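Local coordinates for hypothetical protein TTHA1785 (Thermus thermophilus, PDB 2EPG) that probably joins RNA ends as a manganese- and GTP-dependent RNA ligase of the RtcB family, sealing 2',3'-cyclic phosphate or 3'-phosphate ends to 5'-hydroxyl ends, at residues I107-R112 and A304-Q309; E182-L187 and N340-F344. The contacts are given in a common frame with arbitrary orientation. Numbering follows the deposited sequence.

Contact 1: I107-R112 and A304-Q309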
ATOM      1  N   ILE A 107      -9.044  -1.233  -2.534  1.00 31.57           N
ATOM      2  CA  ILE A 107      -8.162  -2.342  -2.843  1.00 28.91           C
ATOM      3  C   ILE A 107      -6.942  -1.874  -3.597  1.00 29.02           C
ATOM      4  O   ILE A 107      -7.032  -1.198  -4.627  1.00 28.58           O
ATOM      5  CB  ILE A 107      -8.900  -3.426  -3.646  1.00 27.53           C
ATOM      6  CG1 ILE A 107     -10.061  -3.960  -2.793  1.00 26.13           C
ATOM      7  CG2 ILE A 107      -7.927  -4.575  -4.031  1.00 20.02           C
ATOM      8  CD1 ILE A 107     -11.010  -4.914  -3.521  1.00 27.65           C
ATOM      9  N   ASN A 108      -5.794  -2.258  -3.057  1.00 29.30           N
ATOM     10  CA  ASN A 108      -4.487  -1.895  -3.586  1.00 28.59           C
ATOM     11  C   ASN A 108      -4.270  -0.408  -3.687  1.00 28.58           C
ATOM     12  O   ASN A 108      -3.626   0.065  -4.620  1.00 28.75           O
ATOM     13  CB  ASN A 108      -4.181  -2.541  -4.937  1.00 30.28           C
ATOM     14  CG  ASN A 108      -2.699  -2.370  -5.346  1.00 33.49           C
ATOM     15  OD1 ASN A 108      -1.876  -1.850  -4.568  1.00 34.19           O
ATOM     16  ND2 ASN A 108      -2.357  -2.805  -6.559  1.00 27.89           N
ATOM     17  N   CYS A 109      -4.852   0.338  -2.751  1.00 28.19           N
ATOM     18  CA  CYS A 109      -4.570   1.762  -2.676  1.00 28.82           C
ATOM     19  C   CYS A 109      -3.087   1.553  -2.350  1.00 28.44           C
ATOM     20  O   CYS A 109      -2.748   0.709  -1.501  1.00 26.06           O
ATOM     21  CB  CYS A 109      -5.266   2.401  -1.464  1.00 30.60           C
ATOM     22  SG  CYS A 109      -4.648   4.065  -1.024  1.00 41.56           S
ATOM     23  N   GLY A 110      -2.203   2.268  -3.025  1.00 27.68           N
ATOM     24  CA  GLY A 110      -0.799   2.044  -2.760  1.00 27.83           C
ATOM     25  C   GLY A 110       0.086   3.207  -3.125  1.00 27.06           C
ATOM     26  O   GLY A 110      -0.397   4.316  -3.353  1.00 25.45           O
ATOM     27  N   VAL A 111       1.384   2.937  -3.218  1.00 25.49           N
ATOM     28  CA  VAL A 111       2.343   3.985  -3.497  1.00 26.65           C
ATOM     29  C   VAL A 111       3.403   3.602  -4.513  1.00 24.59           C
ATOM     30  O   VAL A 111       3.919   2.492  -4.487  1.00 27.04           O
ATOM     31  CB  VAL A 111       3.094   4.378  -2.191  1.00 26.70           C
ATOM     32  CG1 VAL A 111       3.959   5.596  -2.425  1.00 28.01           C
ATOM     33  CG2 VAL A 111       2.090   4.616  -1.062  1.00 30.44           C
ATOM     34  N   ARG A 112       3.725   4.533  -5.402  1.00 23.70           N
ATOM     35  CA  ARG A 112       4.798   4.313  -6.349  1.00 23.02           C
ATOM     36  C   ARG A 112       5.778   5.471  -6.155  1.00 24.93           C
ATOM     37  O   ARG A 112       5.361   6.635  -6.034  1.00 26.36           O
ATOM     38  CB  ARG A 112       4.315   4.322  -7.797  1.00 22.91           C
ATOM     39  CG  ARG A 112       5.493   4.321  -8.780  1.00 23.71           C
ATOM     40  CD  ARG A 112       5.126   4.096 -10.243  1.00 24.98           C
ATOM     41  NE  ARG A 112       4.545   2.785 -10.531  1.00 22.71           N
ATOM     42  CZ  ARG A 112       4.584   2.217 -11.735  1.00 24.42           C
ATOM     43  NH1 ARG A 112       4.032   1.031 -11.959  1.00 23.95           N
ATOM     44  NH2 ARG A 112       5.221   2.822 -12.719  1.00 25.09           N
ATOM     45  N   ALA A 304      -5.424  -1.113 -10.047  1.00 23.28           N
ATOM     46  CA  ALA A 304      -4.705  -0.090  -9.279  1.00 23.21           C
ATOM     47  C   ALA A 304      -3.239  -0.058  -9.724  1.00 22.31           C
ATOM     48  O   ALA A 304      -2.647   1.009  -9.858  1.00 24.78           O
ATOM     49  CB  ALA A 304      -4.807  -0.376  -7.758  1.00 19.91           C
ATOM     50  N   PHE A 305      -2.640  -1.222  -9.951  1.00 22.82           N
ATOM     51  CA  PHE A 305      -1.253  -1.233 -10.403  1.00 22.70           C
ATOM     52  C   PHE A 305      -1.135  -0.477 -11.734  1.00 22.56           C
ATOM     53  O   PHE A 305      -0.218   0.311 -11.925  1.00 22.76           O
ATOM     54  CB  PHE A 305      -0.751  -2.673 -10.590  1.00 20.43           C
ATOM     55  CG  PHE A 305      -0.250  -3.324  -9.317  1.00 24.50           C
ATOM     56  CD1 PHE A 305      -0.618  -4.628  -8.999  1.00 22.47           C
ATOM     57  CD2 PHE A 305       0.609  -2.642  -8.453  1.00 23.44           C
ATOM     58  CE1 PHE A 305      -0.145  -5.247  -7.850  1.00 24.82           C
ATOM     59  CE2 PHE A 305       1.088  -3.248  -7.301  1.00 24.27           C
ATOM     60  CZ  PHE A 305       0.710  -4.558  -6.996  1.00 26.25           C
ATOM     61  N   ALA A 306      -2.078  -0.713 -12.646  1.00 24.95           N
ATOM     62  CA  ALA A 306      -2.075  -0.076 -13.968  1.00 21.95           C
ATOM     63  C   ALA A 306      -2.294   1.409 -13.868  1.00 22.92           C
ATOM     64  O   ALA A 306      -1.709   2.194 -14.614  1.00 22.80           O
ATOM     65  CB  ALA A 306      -3.150  -0.696 -14.851  1.00 22.87           C
ATOM     66  N   ASN A 307      -3.156   1.797 -12.945  1.00 25.16           N
ATOM     67  CA  ASN A 307      -3.451   3.202 -12.736  1.00 25.25           C
ATOM     68  C   ASN A 307      -2.184   3.973 -12.342  1.00 26.63           C
ATOM     69  O   ASN A 307      -1.938   5.080 -12.839  1.00 26.01           O
ATOM     70  CB  ASN A 307      -4.516   3.354 -11.644  1.00 25.79           C
ATOM     71  CG  ASN A 307      -4.965   4.787 -11.484  1.00 27.89           C
ATOM     72  OD1 ASN A 307      -5.200   5.474 -12.473  1.00 31.52           O
ATOM     73  ND2 ASN A 307      -5.099   5.245 -10.244  1.00 29.70           N
ATOM     74  N   ARG A 308      -1.392   3.404 -11.433  1.00 25.64           N
ATOM     75  CA  ARG A 308      -0.171   4.074 -11.008  1.00 25.99           C
ATOM     76  C   ARG A 308       0.839   4.061 -12.158  1.00 25.48           C
ATOM     77  O   ARG A 308       1.577   5.027 -12.359  1.00 25.76           O
ATOM     78  CB  ARG A 308       0.406   3.401  -9.754  1.00 25.52           C
ATOM     79  CG  ARG A 308      -0.449   3.635  -8.496  1.00 25.35           C
ATOM     80  CD  ARG A 308       0.306   3.337  -7.193  1.00 24.34           C
ATOM     81  NE  ARG A 308       0.570   1.915  -6.964  1.00 25.26           N
ATOM     82  CZ  ARG A 308      -0.237   1.089  -6.304  1.00 24.13           C
ATOM     83  NH1 ARG A 308       0.104  -0.177  -6.150  1.00 25.06           N
ATOM     84  NH2 ARG A 308      -1.389   1.521  -5.799  1.00 26.35           N
ATOM     85  N   GLN A 309       0.868   2.971 -12.918  1.00 24.22           N
ATOM     86  CA  GLN A 309       1.776   2.882 -14.041  1.00 24.68           C
ATOM     87  C   GLN A 309       1.443   3.989 -15.044  1.00 26.17           C
ATOM     88  O   GLN A 309       2.349   4.660 -15.545  1.00 27.61           O
ATOM     89  CB  GLN A 309       1.663   1.510 -14.719  1.00 22.01           C
ATOM     90  CG  GLN A 309       2.521   1.364 -15.980  1.00 24.49           C
ATOM     91  CD  GLN A 309       4.033   1.472 -15.700  1.00 26.26           C
ATOM     92  OE1 GLN A 309       4.546   0.874 -14.752  1.00 24.98           O
ATOM     93  NE2 GLN A 309       4.739   2.218 -16.536  1.00 23.18           N
TER
HETATM   94  O   HOH W   1       1.983  -0.136 -10.394  1.00 20.55           O
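Ile-107 O meets Ala-304 CB at 3.9 Å, and the isoleucine side chain packs earlier on helix 288-321, on Met-297 and Ala-300. At Asn-108 the chain comes closest to the helix: its CA is 6.0 Å from Ala-304 CA, and their CB atoms meet at 3.6 Å. Arg-308 donates twice to Asn-108: NH2 to the backbone O (2.9 Å, 160°) and NH1 to OD1 (3.0 Å, with OD1 less surely placed). Asn-108 ND2 lies over a face of the Phe-305 ring, 3.5 Å from CD1, and is hydrogen-bonded to Ala-301 O. Cys-109 points away from the helix, toward the predicted manganese ligands His-215 and His-246, so this face of the RtcB sheet borders the metal site and its reverse the helix. At Gly-110 strand 110-119 begins; the 110-112 axis passes 9.3 Å from that of 304-309, crossing at -32°. Gly-110 CA lies over one face of the Arg-308 guanidinium; an ideal CB would clash, 2.6 Å from Arg-308 NH2. Val-111 again faces away, beside His-339. Arg-112 returns to the helix: NH1 and NH2 donate to Gln-309 OE1 (2.8 and 2.9 Å), and a water links NH1 to Phe-305 O. Asp-336 forms salt bridges with both arginines.

Contact 2: E182-L187 and N340-F344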
ATOM      1  N   GLU A 182       5.671  -4.484  -6.866  1.00 26.19           N
ATOM      2  CA  GLU A 182       5.397  -5.658  -6.048  1.00 26.85           C
ATOM      3  C   GLU A 182       4.630  -6.633  -6.962  1.00 27.71           C
ATOM      4  O   GLU A 182       3.708  -6.218  -7.673  1.00 27.05           O
ATOM      5  CB  GLU A 182       4.515  -5.255  -4.865  1.00 27.70           C
ATOM      6  CG  GLU A 182       4.089  -6.404  -3.968  1.00 33.50           C
ATOM      7  CD  GLU A 182       2.972  -6.019  -2.998  1.00 36.74           C
ATOM      8  OE1 GLU A 182       2.731  -4.811  -2.787  1.00 35.59           O
ATOM      9  OE2 GLU A 182       2.323  -6.937  -2.444  1.00 42.98           O
ATOM     10  N   SER A 183       5.011  -7.911  -6.932  1.00 27.26           N
ATOM     11  CA  SER A 183       4.381  -8.959  -7.750  1.00 27.87           C
ATOM     12  C   SER A 183       4.379  -8.595  -9.220  1.00 29.58           C
ATOM     13  O   SER A 183       3.513  -9.044  -9.967  1.00 28.75           O
ATOM     14  CB  SER A 183       2.936  -9.188  -7.309  1.00 29.94           C
ATOM     15  OG  SER A 183       2.891  -9.754  -6.016  1.00 29.71           O
ATOM     16  N   GLN A 184       5.354  -7.781  -9.624  1.00 28.52           N
ATOM     17  CA  GLN A 184       5.465  -7.313 -10.992  1.00 31.19           C
ATOM     18  C   GLN A 184       4.172  -6.640 -11.473  1.00 30.40           C
ATOM     19  O   GLN A 184       3.866  -6.634 -12.668  1.00 30.49           O
ATOM     20  CB  GLN A 184       5.887  -8.467 -11.928  1.00 34.15           C
ATOM     21  CG  GLN A 184       7.339  -8.931 -11.697  1.00 41.01           C
ATOM     22  CD  GLN A 184       8.103  -9.241 -12.998  1.00 47.88           C
ATOM     23  OE1 GLN A 184       7.792 -10.202 -13.724  1.00 50.47           O
ATOM     24  NE2 GLN A 184       9.108  -8.415 -13.299  1.00 50.15           N
ATOM     25  N   GLY A 185       3.425  -6.065 -10.529  1.00 29.51           N
ATOM     26  CA  GLY A 185       2.192  -5.374 -10.862  1.00 27.14           C
ATOM     27  C   GLY A 185       1.077  -6.272 -11.356  1.00 26.92           C
ATOM     28  O   GLY A 185       0.214  -5.819 -12.096  1.00 25.34           O
ATOM     29  N   ARG A 186       1.080  -7.536 -10.933  1.00 27.00           N
ATOM     30  CA  ARG A 186       0.064  -8.496 -11.356  1.00 27.63           C
ATOM     31  C   ARG A 186      -0.256  -9.537 -10.311  1.00 28.66           C
ATOM     32  O   ARG A 186       0.607 -10.352  -9.976  1.00 28.32           O
ATOM     33  CB  ARG A 186       0.528  -9.247 -12.613  1.00 29.64           C
ATOM     34  CG  ARG A 186      -0.439 -10.314 -13.144  1.00 33.05           C
ATOM     35  CD  ARG A 186       0.179 -11.047 -14.348  1.00 37.32           C
ATOM     36  NE  ARG A 186      -0.714 -12.015 -15.000  1.00 40.47           N
ATOM     37  CZ  ARG A 186      -0.909 -13.271 -14.598  1.00 41.28           C
ATOM     38  NH1 ARG A 186      -1.746 -14.057 -15.271  1.00 42.40           N
ATOM     39  NH2 ARG A 186      -0.267 -13.747 -13.540  1.00 39.68           N
ATOM     40  N   LEU A 187      -1.473  -9.518  -9.770  1.00 27.91           N
ATOM     41  CA  LEU A 187      -1.838 -10.570  -8.833  1.00 29.11           C
ATOM     42  C   LEU A 187      -2.283 -11.683  -9.777  1.00 31.53           C
ATOM     43  O   LEU A 187      -3.026 -11.438 -10.728  1.00 31.06           O
ATOM     44  CB  LEU A 187      -2.964 -10.144  -7.894  1.00 27.22           C
ATOM     45  CG  LEU A 187      -2.425  -9.662  -6.543  1.00 28.58           C
ATOM     46  CD1 LEU A 187      -1.594  -8.402  -6.754  1.00 29.06           C
ATOM     47  CD2 LEU A 187      -3.575  -9.395  -5.586  1.00 27.94           C
ATOM     48  N   ASN A 340      -3.072  -1.793   0.936  1.00 31.50           N
ATOM     49  CA  ASN A 340      -4.288  -2.560   1.257  1.00 30.28           C
ATOM     50  C   ASN A 340      -4.320  -3.732   0.286  1.00 31.04           C
ATOM     51  O   ASN A 340      -4.408  -3.520  -0.923  1.00 32.20           O
ATOM     52  CB  ASN A 340      -5.587  -1.754   1.047  1.00 31.34           C
ATOM     53  CG  ASN A 340      -5.749  -0.605   2.025  1.00 30.78           C
ATOM     54  OD1 ASN A 340      -5.503  -0.744   3.217  1.00 31.49           O
ATOM     55  ND2 ASN A 340      -6.195   0.533   1.519  1.00 33.39           N
ATOM     56  N   ASN A 341      -4.244  -4.958   0.794  1.00 29.79           N
ATOM     57  CA  ASN A 341      -4.282  -6.111  -0.088  1.00 30.55           C
ATOM     58  C   ASN A 341      -4.202  -7.433   0.660  1.00 30.04           C
ATOM     59  O   ASN A 341      -3.711  -7.484   1.774  1.00 31.43           O
ATOM     60  CB  ASN A 341      -3.112  -6.037  -1.064  1.00 33.50           C
ATOM     61  CG  ASN A 341      -3.510  -6.400  -2.473  1.00 38.29           C
ATOM     62  OD1 ASN A 341      -2.677  -6.416  -3.383  1.00 41.84           O
ATOM     63  ND2 ASN A 341      -4.790  -6.695  -2.667  1.00 39.33           N
ATOM     64  N   ALA A 342      -4.705  -8.499   0.050  1.00 30.15           N
ATOM     65  CA  ALA A 342      -4.603  -9.831   0.638  1.00 29.40           C
ATOM     66  C   ALA A 342      -3.859 -10.600  -0.440  1.00 31.71           C
ATOM     67  O   ALA A 342      -4.210 -10.526  -1.619  1.00 31.37           O
ATOM     68  CB  ALA A 342      -5.970 -10.441   0.880  1.00 29.92           C
ATOM     69  N   LYS A 343      -2.822 -11.323  -0.044  1.00 30.88           N
ATOM     70  CA  LYS A 343      -2.017 -12.053  -1.005  1.00 30.49           C
ATOM     71  C   LYS A 343      -1.615 -13.400  -0.471  1.00 29.36           C
ATOM     72  O   LYS A 343      -1.415 -13.561   0.739  1.00 26.85           O
ATOM     73  CB  LYS A 343      -0.746 -11.265  -1.314  1.00 34.38           C
ATOM     74  CG  LYS A 343      -1.011  -9.807  -1.659  1.00 38.28           C
ATOM     75  CD  LYS A 343       0.208  -9.174  -2.249  1.00 40.21           C
ATOM     76  CE  LYS A 343       0.605  -9.853  -3.545  1.00 37.95           C
ATOM     77  NZ  LYS A 343       1.976  -9.397  -3.873  1.00 37.74           N
ATOM     78  N   PHE A 344      -1.496 -14.371  -1.368  1.00 26.80           N
ATOM     79  CA  PHE A 344      -1.063 -15.687  -0.944  1.00 28.00           C
ATOM     80  C   PHE A 344       0.458 -15.638  -0.897  1.00 28.42           C
ATOM     81  O   PHE A 344       1.105 -15.281  -1.874  1.00 25.52           O
ATOM     82  CB  PHE A 344      -1.530 -16.771  -1.916  1.00 27.36           C
ATOM     83  CG  PHE A 344      -2.990 -17.118  -1.769  1.00 29.79           C
ATOM     84  CD1 PHE A 344      -3.951 -16.514  -2.576  1.00 28.30           C
ATOM     85  CD2 PHE A 344      -3.402 -18.038  -0.808  1.00 26.00           C
ATOM     86  CE1 PHE A 344      -5.312 -16.832  -2.422  1.00 30.33           C
ATOM     87  CE2 PHE A 344      -4.747 -18.360  -0.647  1.00 28.43           C
ATOM     88  CZ  PHE A 344      -5.706 -17.759  -1.456  1.00 27.33           C
TER
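The backbones of 182-187 and 340-344 stay well apart: the nearest CA pair, Leu-187 and Lys-343, is 8.0 Å apart, and no main-chain hydrogen bond joins the segments. Residues 340-344 are extended, part of strand 332-347, whereas 182-187 coils back on itself, with Gly-185 N bonded to Glu-182 O (2.9 Å) and Arg-186 N to Ser-183 O (3.0 Å). Ser-183, Gln-184 and Gly-185 all have positive phi, between 54° and 68°, which with psi of 27-28° places them in the left-handed region of the Ramachandran plot. The gap is therefore bridged by side chains, chiefly that of Lys-343, whose CA-to-CB bond points toward the loop. Its NZ forms a salt bridge with Glu-182 OE2 (2.9 Å) and a very short hydrogen bond to Ser-183 OG (2.4 Å), a length that suggests some coordinate error. Glu-182 has a second grip on the same strand, since its OE1 is hydrogen-bonded to Ala-338 N. Leu-187 supplies the apolar part: its CD1 lies 4.2 Å from Lys-343 CE, while Phe-305 and Ala-298 of helix 288-321 also touch this leucine. These contacts, burying 216 Å², tie the loop to the strand carrying His-339 and Asn-340, both predicted to bind GMP, beside the predicted dimanganese centre of the RtcB ligase fold.

Both contacts are buried, but contact 1 entirely, while the loop of contact 2 reaches the surface at Gln-184 and Arg-186. Their centres are 10 Å apart, and both reach the same sheet, where strands 110-119 and 332-347 are antiparallel neighbours. Contact 1 packs a strand and its lead-in on a helix, burying 428 Å², and contact 2 sets a loop against the neighbouring strand 332-347 with about half that area. Their polar chemistry differs accordingly: arginine, asparagine and glutamine bonds with a bridging water, against one lysine salt bridge and a serine hydroxyl. They join directly, Asn-108 N lying 2.8 Å from Asn-340 O, a probable hydrogen bond. In sequence their segments alternate.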